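Long-range contact in secretion activator protein, hypothetical (Brucella abortus bv. 1 str. 9-941, PDB 7DNP), which is an autolysin that probably cleaves peptidoglycan as a muramidase of glycoside hydrolase family 108, acting in the type IV secretion system: residues K3-F14 against A61-W70. Numbering follows the deposited sequence.
With H9U ((2R)-2-[[(2S)-2-[[(2R)-2-[(2R,3S,4R,5R,6S)-5-acetamido-3-[(2S,3R,4R,5S,6R)-3-acetamido-6-(hydroxymethyl)-4,5-bis(oxidanyl)oxan-2-yl]oxy-2-(hydroxymethyl)-6-oxidanyl-oxan-4-yl]oxypropanoyl]amino]propanoyl]amino]pentanedioic acid), chain B.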
loop_
_atom_site.group_PDB
_atom_site.type_symbol
_atom_site.label_atom_id
_atom_site.label_comp_id
_atom_site.label_asym_id
_atom_site.label_seq_id
_atom_site.Cartn_x
_atom_site.Cartn_y
_atom_site.Cartn_z
ATOM N N LYS A 3 13.225 -4.905 -6.785
ATOM C CA LYS A 3 13.695 -3.522 -6.830
ATOM C C LYS A 3 13.034 -2.732 -7.952
ATOM O O LYS A 3 12.633 -1.579 -7.754
ATOM C CB LYS A 3 15.216 -3.498 -6.987
ATOM C CG LYS A 3 15.792 -2.137 -7.383
ATOM C CD LYS A 3 17.299 -2.221 -7.597
ATOM C CE LYS A 3 17.884 -0.885 -8.037
ATOM N NZ LYS A 3 19.360 -0.990 -8.232
ATOM N N GLY A 4 12.910 -3.334 -9.135
ATOM C CA GLY A 4 12.404 -2.632 -10.301
ATOM C C GLY A 4 10.914 -2.349 -10.286
ATOM O O GLY A 4 10.437 -1.627 -11.166
ATOM N N THR A 5 10.172 -2.892 -9.319
ATOM C CA THR A 5 8.732 -2.672 -9.300
ATOM C C THR A 5 8.380 -1.245 -8.897
ATOM O O THR A 5 7.374 -0.702 -9.370
ATOM C CB THR A 5 8.058 -3.669 -8.357
ATOM O OG1 THR A 5 8.425 -5.006 -8.727
ATOM C CG2 THR A 5 6.533 -3.530 -8.422
ATOM N N PHE A 6 9.191 -0.620 -8.040
ATOM C CA PHE A 6 8.843 0.704 -7.528
ATOM C C PHE A 6 8.722 1.720 -8.660
ATOM O O PHE A 6 7.735 2.462 -8.741
ATOM C CB PHE A 6 9.874 1.152 -6.491
ATOM C CG PHE A 6 9.460 2.365 -5.711
ATOM C CD1 PHE A 6 8.429 2.295 -4.784
ATOM C CD2 PHE A 6 10.100 3.582 -5.907
ATOM C CE1 PHE A 6 8.044 3.419 -4.063
ATOM C CE2 PHE A 6 9.724 4.709 -5.185
ATOM C CZ PHE A 6 8.696 4.630 -4.268
ATOM N N ALA A 7 9.712 1.751 -9.555
ATOM C CA ALA A 7 9.661 2.642 -10.711
ATOM C C ALA A 7 8.492 2.319 -11.634
ATOM O O ALA A 7 8.003 3.206 -12.343
ATOM C CB ALA A 7 10.973 2.566 -11.485
ATOM N N LYS A 8 8.040 1.065 -11.652
ATOM C CA LYS A 8 6.916 0.690 -12.501
ATOM C C LYS A 8 5.584 1.015 -11.840
ATOM O O LYS A 8 4.637 1.426 -12.517
ATOM C CB LYS A 8 6.979 -0.801 -12.837
ATOM C CG LYS A 8 7.966 -1.178 -13.931
ATOM C CD LYS A 8 7.957 -2.686 -14.164
ATOM C CE LYS A 8 8.184 -3.034 -15.630
ATOM N NZ LYS A 8 9.602 -2.829 -16.040
ATOM N N ALA A 9 5.493 0.839 -10.520
ATOM C CA ALA A 9 4.213 0.971 -9.836
ATOM C C ALA A 9 3.866 2.424 -9.527
ATOM O O ALA A 9 2.710 2.833 -9.678
ATOM C CB ALA A 9 4.228 0.150 -8.547
ATOM N N MET A 10 4.845 3.214 -9.089
ATOM C CA MET A 10 4.542 4.554 -8.589
ATOM C C MET A 10 3.884 5.476 -9.612
ATOM O O MET A 10 3.015 6.267 -9.206
ATOM C CB MET A 10 5.817 5.197 -8.026
ATOM C CG MET A 10 6.229 4.656 -6.672
ATOM S SD MET A 10 4.879 4.497 -5.478
ATOM C CE MET A 10 4.334 6.201 -5.346
ATOM N N PRO A 11 4.234 5.459 -10.906
ATOM C CA PRO A 11 3.464 6.286 -11.851
ATOM C C PRO A 11 1.978 5.967 -11.844
ATOM O O PRO A 11 1.151 6.880 -11.958
ATOM C CB PRO A 11 4.120 5.970 -13.202
ATOM C CG PRO A 11 5.512 5.601 -12.851
ATOM C CD PRO A 11 5.407 4.849 -11.558
ATOM N N HIS A 12 1.614 4.691 -11.685
ATOM C CA HIS A 12 0.203 4.335 -11.578
ATOM C C HIS A 12 -0.420 4.875 -10.297
ATOM O O HIS A 12 -1.599 5.242 -10.293
ATOM C CB HIS A 12 0.029 2.817 -11.648
ATOM C CG HIS A 12 0.356 2.238 -12.988
ATOM N ND1 HIS A 12 1.501 1.504 -13.223
ATOM C CD2 HIS A 12 -0.304 2.296 -14.169
ATOM C CE1 HIS A 12 1.529 1.131 -14.489
ATOM N NE2 HIS A 12 0.445 1.598 -15.085
ATOM N N VAL A 13 0.342 4.928 -9.205
ATOM C CA VAL A 13 -0.184 5.509 -7.972
ATOM C C VAL A 13 -0.470 6.992 -8.169
ATOM O O VAL A 13 -1.575 7.470 -7.888
ATOM C CB VAL A 13 0.788 5.270 -6.802
ATOM C CG1 VAL A 13 0.334 6.041 -5.569
ATOM C CG2 VAL A 13 0.905 3.781 -6.496
ATOM N N PHE A 14 0.519 7.742 -8.663
ATOM C CA PHE A 14 0.336 9.180 -8.849
ATOM C C PHE A 14 -0.773 9.474 -9.853
ATOM O O PHE A 14 -1.539 10.430 -9.679
ATOM C CB PHE A 14 1.652 9.824 -9.292
ATOM C CG PHE A 14 2.641 10.017 -8.171
ATOM C CD1 PHE A 14 2.386 10.923 -7.155
ATOM C CD2 PHE A 14 3.822 9.291 -8.134
ATOM C CE1 PHE A 14 3.288 11.105 -6.123
ATOM C CE2 PHE A 14 4.727 9.468 -7.104
ATOM C CZ PHE A 14 4.461 10.376 -6.098
ATOM N N ALA A 61 6.562 13.738 -1.727
ATOM C CA ALA A 61 5.618 12.624 -1.754
ATOM C C ALA A 61 6.305 11.334 -2.182
ATOM O O ALA A 61 6.055 10.268 -1.610
ATOM C CB ALA A 61 4.449 12.942 -2.687
ATOM N N THR A 62 7.195 11.419 -3.174
ATOM C CA THR A 62 7.912 10.230 -3.622
ATOM C C THR A 62 8.841 9.699 -2.535
ATOM O O THR A 62 8.930 8.483 -2.332
ATOM C CB THR A 62 8.688 10.533 -4.906
ATOM O OG1 THR A 62 7.785 11.031 -5.903
ATOM C CG2 THR A 62 9.364 9.277 -5.438
ATOM N N ASP A 63 9.538 10.586 -1.820
ATOM C CA ASP A 63 10.384 10.122 -0.722
ATOM C C ASP A 63 9.551 9.457 0.364
ATOM O O ASP A 63 9.973 8.462 0.964
ATOM C CB ASP A 63 11.185 11.280 -0.127
ATOM C CG ASP A 63 12.146 11.907 -1.116
ATOM O OD1 ASP A 63 12.636 11.203 -2.023
ATOM O OD2 ASP A 63 12.416 13.118 -0.977
ATOM N N ILE A 64 8.363 10.000 0.635
ATOM C CA ILE A 64 7.491 9.425 1.652
ATOM C C ILE A 64 7.022 8.040 1.234
ATOM O O ILE A 64 7.041 7.099 2.034
ATOM C CB ILE A 64 6.303 10.362 1.926
ATOM C CG1 ILE A 64 6.784 11.624 2.656
ATOM C CG2 ILE A 64 5.221 9.627 2.711
ATOM C CD1 ILE A 64 5.761 12.738 2.679
ATOM N N TYR A 65 6.587 7.895 -0.019
ATOM C CA TYR A 65 6.160 6.591 -0.509
ATOM C C TYR A 65 7.318 5.596 -0.515
ATOM O O TYR A 65 7.126 4.415 -0.207
ATOM C CB TYR A 65 5.558 6.727 -1.909
ATOM C CG TYR A 65 4.112 7.187 -1.914
ATOM C CD1 TYR A 65 3.155 6.555 -1.129
ATOM C CD2 TYR A 65 3.710 8.260 -2.699
ATOM C CE1 TYR A 65 1.835 6.976 -1.133
ATOM C CE2 TYR A 65 2.393 8.689 -2.707
ATOM C CZ TYR A 65 1.463 8.045 -1.927
ATOM O OH TYR A 65 0.156 8.480 -1.943
ATOM N N ARG A 66 8.524 6.054 -0.866
ATOM C CA ARG A 66 9.675 5.150 -0.922
ATOM C C ARG A 66 10.092 4.695 0.474
ATOM O O ARG A 66 10.216 3.493 0.734
ATOM C CB ARG A 66 10.846 5.830 -1.640
ATOM C CG ARG A 66 11.978 4.880 -2.076
ATOM C CD ARG A 66 13.230 5.644 -2.531
ATOM N NE ARG A 66 13.723 6.532 -1.478
ATOM C CZ ARG A 66 13.641 7.860 -1.517
ATOM N NH1 ARG A 66 13.096 8.467 -2.564
ATOM N NH2 ARG A 66 14.102 8.581 -0.504
ATOM N N GLU A 67 10.304 5.645 1.390
ATOM C CA GLU A 67 10.845 5.324 2.707
ATOM C C GLU A 67 9.791 4.767 3.657
ATOM O O GLU A 67 10.075 3.845 4.432
ATOM C CB GLU A 67 11.477 6.567 3.336
ATOM C CG GLU A 67 12.681 7.109 2.593
ATOM C CD GLU A 67 13.799 6.098 2.498
ATOM O OE1 GLU A 67 13.931 5.268 3.428
ATOM O OE2 GLU A 67 14.545 6.131 1.494
ATOM N N ASN A 68 8.588 5.328 3.648
ATOM C CA ASN A 68 7.613 5.001 4.676
ATOM C C ASN A 68 6.568 3.999 4.221
ATOM O O ASN A 68 5.689 3.643 5.010
ATOM C CB ASN A 68 6.942 6.280 5.180
ATOM C CG ASN A 68 7.791 6.993 6.216
ATOM O OD1 ASN A 68 8.894 6.546 6.537
ATOM N ND2 ASN A 68 7.280 8.091 6.753
ATOM N N TYR A 69 6.644 3.524 2.981
ATOM C CA TYR A 69 5.680 2.533 2.530
ATOM C C TYR A 69 6.401 1.383 1.844
ATOM O O TYR A 69 6.411 0.265 2.367
ATOM C CB TYR A 69 4.629 3.196 1.630
ATOM C CG TYR A 69 3.746 4.128 2.432
ATOM C CD1 TYR A 69 2.633 3.646 3.112
ATOM C CD2 TYR A 69 4.054 5.478 2.558
ATOM C CE1 TYR A 69 1.837 4.486 3.870
ATOM C CE2 TYR A 69 3.262 6.327 3.316
ATOM C CZ TYR A 69 2.158 5.824 3.971
ATOM O OH TYR A 69 1.369 6.661 4.725
ATOM N N TRP A 70 7.042 1.659 0.705
ATOM C CA TRP A 70 7.804 0.636 -0.009
ATOM C C TRP A 70 8.850 -0.023 0.890
ATOM O O TRP A 70 8.907 -1.255 0.994
ATOM C CB TRP A 70 8.462 1.258 -1.245
ATOM C CG TRP A 70 9.302 0.311 -2.055
ATOM C CD1 TRP A 70 10.663 0.247 -2.085
ATOM C CD2 TRP A 70 8.832 -0.695 -2.961
ATOM N NE1 TRP A 70 11.071 -0.739 -2.951
ATOM C CE2 TRP A 70 9.965 -1.332 -3.501
ATOM C CE3 TRP A 70 7.561 -1.123 -3.361
ATOM C CZ2 TRP A 70 9.869 -2.372 -4.425
ATOM C CZ3 TRP A 70 7.470 -2.158 -4.280
ATOM C CH2 TRP A 70 8.614 -2.769 -4.799
HETATM C C22 H9U B . -5.577 6.733 2.805
HETATM C C24 H9U B . -7.925 6.741 2.108
HETATM C C26 H9U B . -5.215 7.432 1.479
HETATM C C28 H9U B . -7.563 7.549 0.852
HETATM C C23 H9U B . -6.977 6.992 3.214
HETATM C C25 H9U B . -4.046 6.184 4.523
HETATM C C27 H9U B . -2.579 6.564 4.839
HETATM C C29 H9U B . -1.944 5.546 5.708
HETATM C C30 H9U B . -2.739 5.263 6.918
HETATM C C31 H9U B . -4.152 4.815 6.515
HETATM C C32 H9U B . -8.264 6.404 5.259
HETATM C C33 H9U B . -3.920 6.900 0.950
HETATM C C34 H9U B . -4.968 4.461 7.722
HETATM C C35 H9U B . -10.378 6.119 2.263
HETATM C C36 H9U B . -8.936 5.084 5.624
HETATM C C37 H9U B . -1.016 7.762 3.110
HETATM C C38 H9U B . -7.689 7.074 6.496
HETATM C C39 H9U B . -9.023 2.572 5.367
HETATM C C40 H9U B . -11.822 6.461 2.616
HETATM C C41 H9U B . -0.283 7.640 1.776
HETATM C C42 H9U B . -8.370 2.096 6.660
HETATM C C43 H9U B . -8.350 2.118 9.206
HETATM C C44 H9U B . -8.742 1.566 4.267
HETATM C C45 H9U B . -7.448 3.233 9.716
HETATM C C46 H9U B . -9.447 1.891 10.236
HETATM C C47 H9U B . -9.016 0.870 11.288
HETATM C C48 H9U B . -10.131 0.601 12.295
HETATM N N18 H9U B . -9.334 7.094 2.462
HETATM N N19 H9U B . -1.802 6.620 3.560
HETATM N N20 H9U B . -8.409 3.847 5.037
HETATM N N21 H9U B . -8.941 2.531 7.940
HETATM O O01 H9U B . -4.689 7.207 3.844
HETATM O O02 H9U B . -6.204 7.237 0.413
HETATM O O03 H9U B . -4.802 5.880 5.749
HETATM O O04 H9U B . -7.245 6.066 4.343
HETATM O O05 H9U B . -7.632 8.887 1.136
HETATM O O06 H9U B . -0.584 5.975 6.098
HETATM O O07 H9U B . -2.113 4.215 7.681
HETATM O O08 H9U B . -3.724 7.489 -0.308
HETATM O O09 H9U B . -5.089 5.586 8.546
HETATM O O10 H9U B . -10.118 5.046 1.825
HETATM O O11 H9U B . -9.866 5.058 6.355
HETATM O O12 H9U B . -0.927 8.764 3.748
HETATM O O13 H9U B . -7.408 1.400 6.608
HETATM O O14 H9U B . -6.395 2.945 10.347
HETATM O O15 H9U B . -7.758 4.437 9.507
HETATM O O16 H9U B . -11.241 1.187 12.167
HETATM O O17 H9U B . -9.935 -0.203 13.246
#
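F6 and W70 meet at one end of this contact, ring against ring but neither stacked nor edge-to-face, since their planes lie at 47°. F6 CD1 sits over one face of the indole, 3.5 Å from W70 CG, and F6 CB makes a CH-pi contact, 4.1 Å from the centroid of the six-membered ring. In both residues CG is anti to the backbone N, which holds each ring beside its own carbonyl carbon and brings the two alongside each other, sliding past in opposite senses. T5 CB approaches the same indole obliquely, 3.7 Å from W70 CH2, while W70 NE1 is bonded to D76. F6 CZ reaches R66 CA at 3.5 Å, and the aliphatic start of R66 crosses the ring almost perpendicularly before its guanidinium turns off to D63 and E67.

A second aromatic pair lies toward the other end: the edge of Y65 faces the F14 ring in an offset edge-to-face contact, planes 82° apart. Between the two pairs M10 CG lies over a face of F6, and the bends beyond it, at chi2 and chi3, bring methyl CE within 3.4 Å of Y65 CD2. The sulfur adds an oblique Met-aromatic contact, M10 SD being 5.2 Å from the Y65 ring centroid. Helices 5-17 and 58-70 thus pack in the lysozyme-like domain of this muramidase through apolar side chains, with no hydrogen bond between the two segments; the axes of the 5-14 and 61-70 segments run at 123°, 12.0 Å apart at closest.

Polar ends are satisfied by other partners. T62 OG1 lies against F14 CZ yet bonds K58 O, and Y65 OH bonds M33 O. Toward the bound muropeptide, Y65 CE1 touches methyl C41 of H9U, whereas one turn on Y69 OH is hydrogen-bonded to T39 OG1 and to H9U O06, the latter at 2.5 Å, a length short enough to be doubtful.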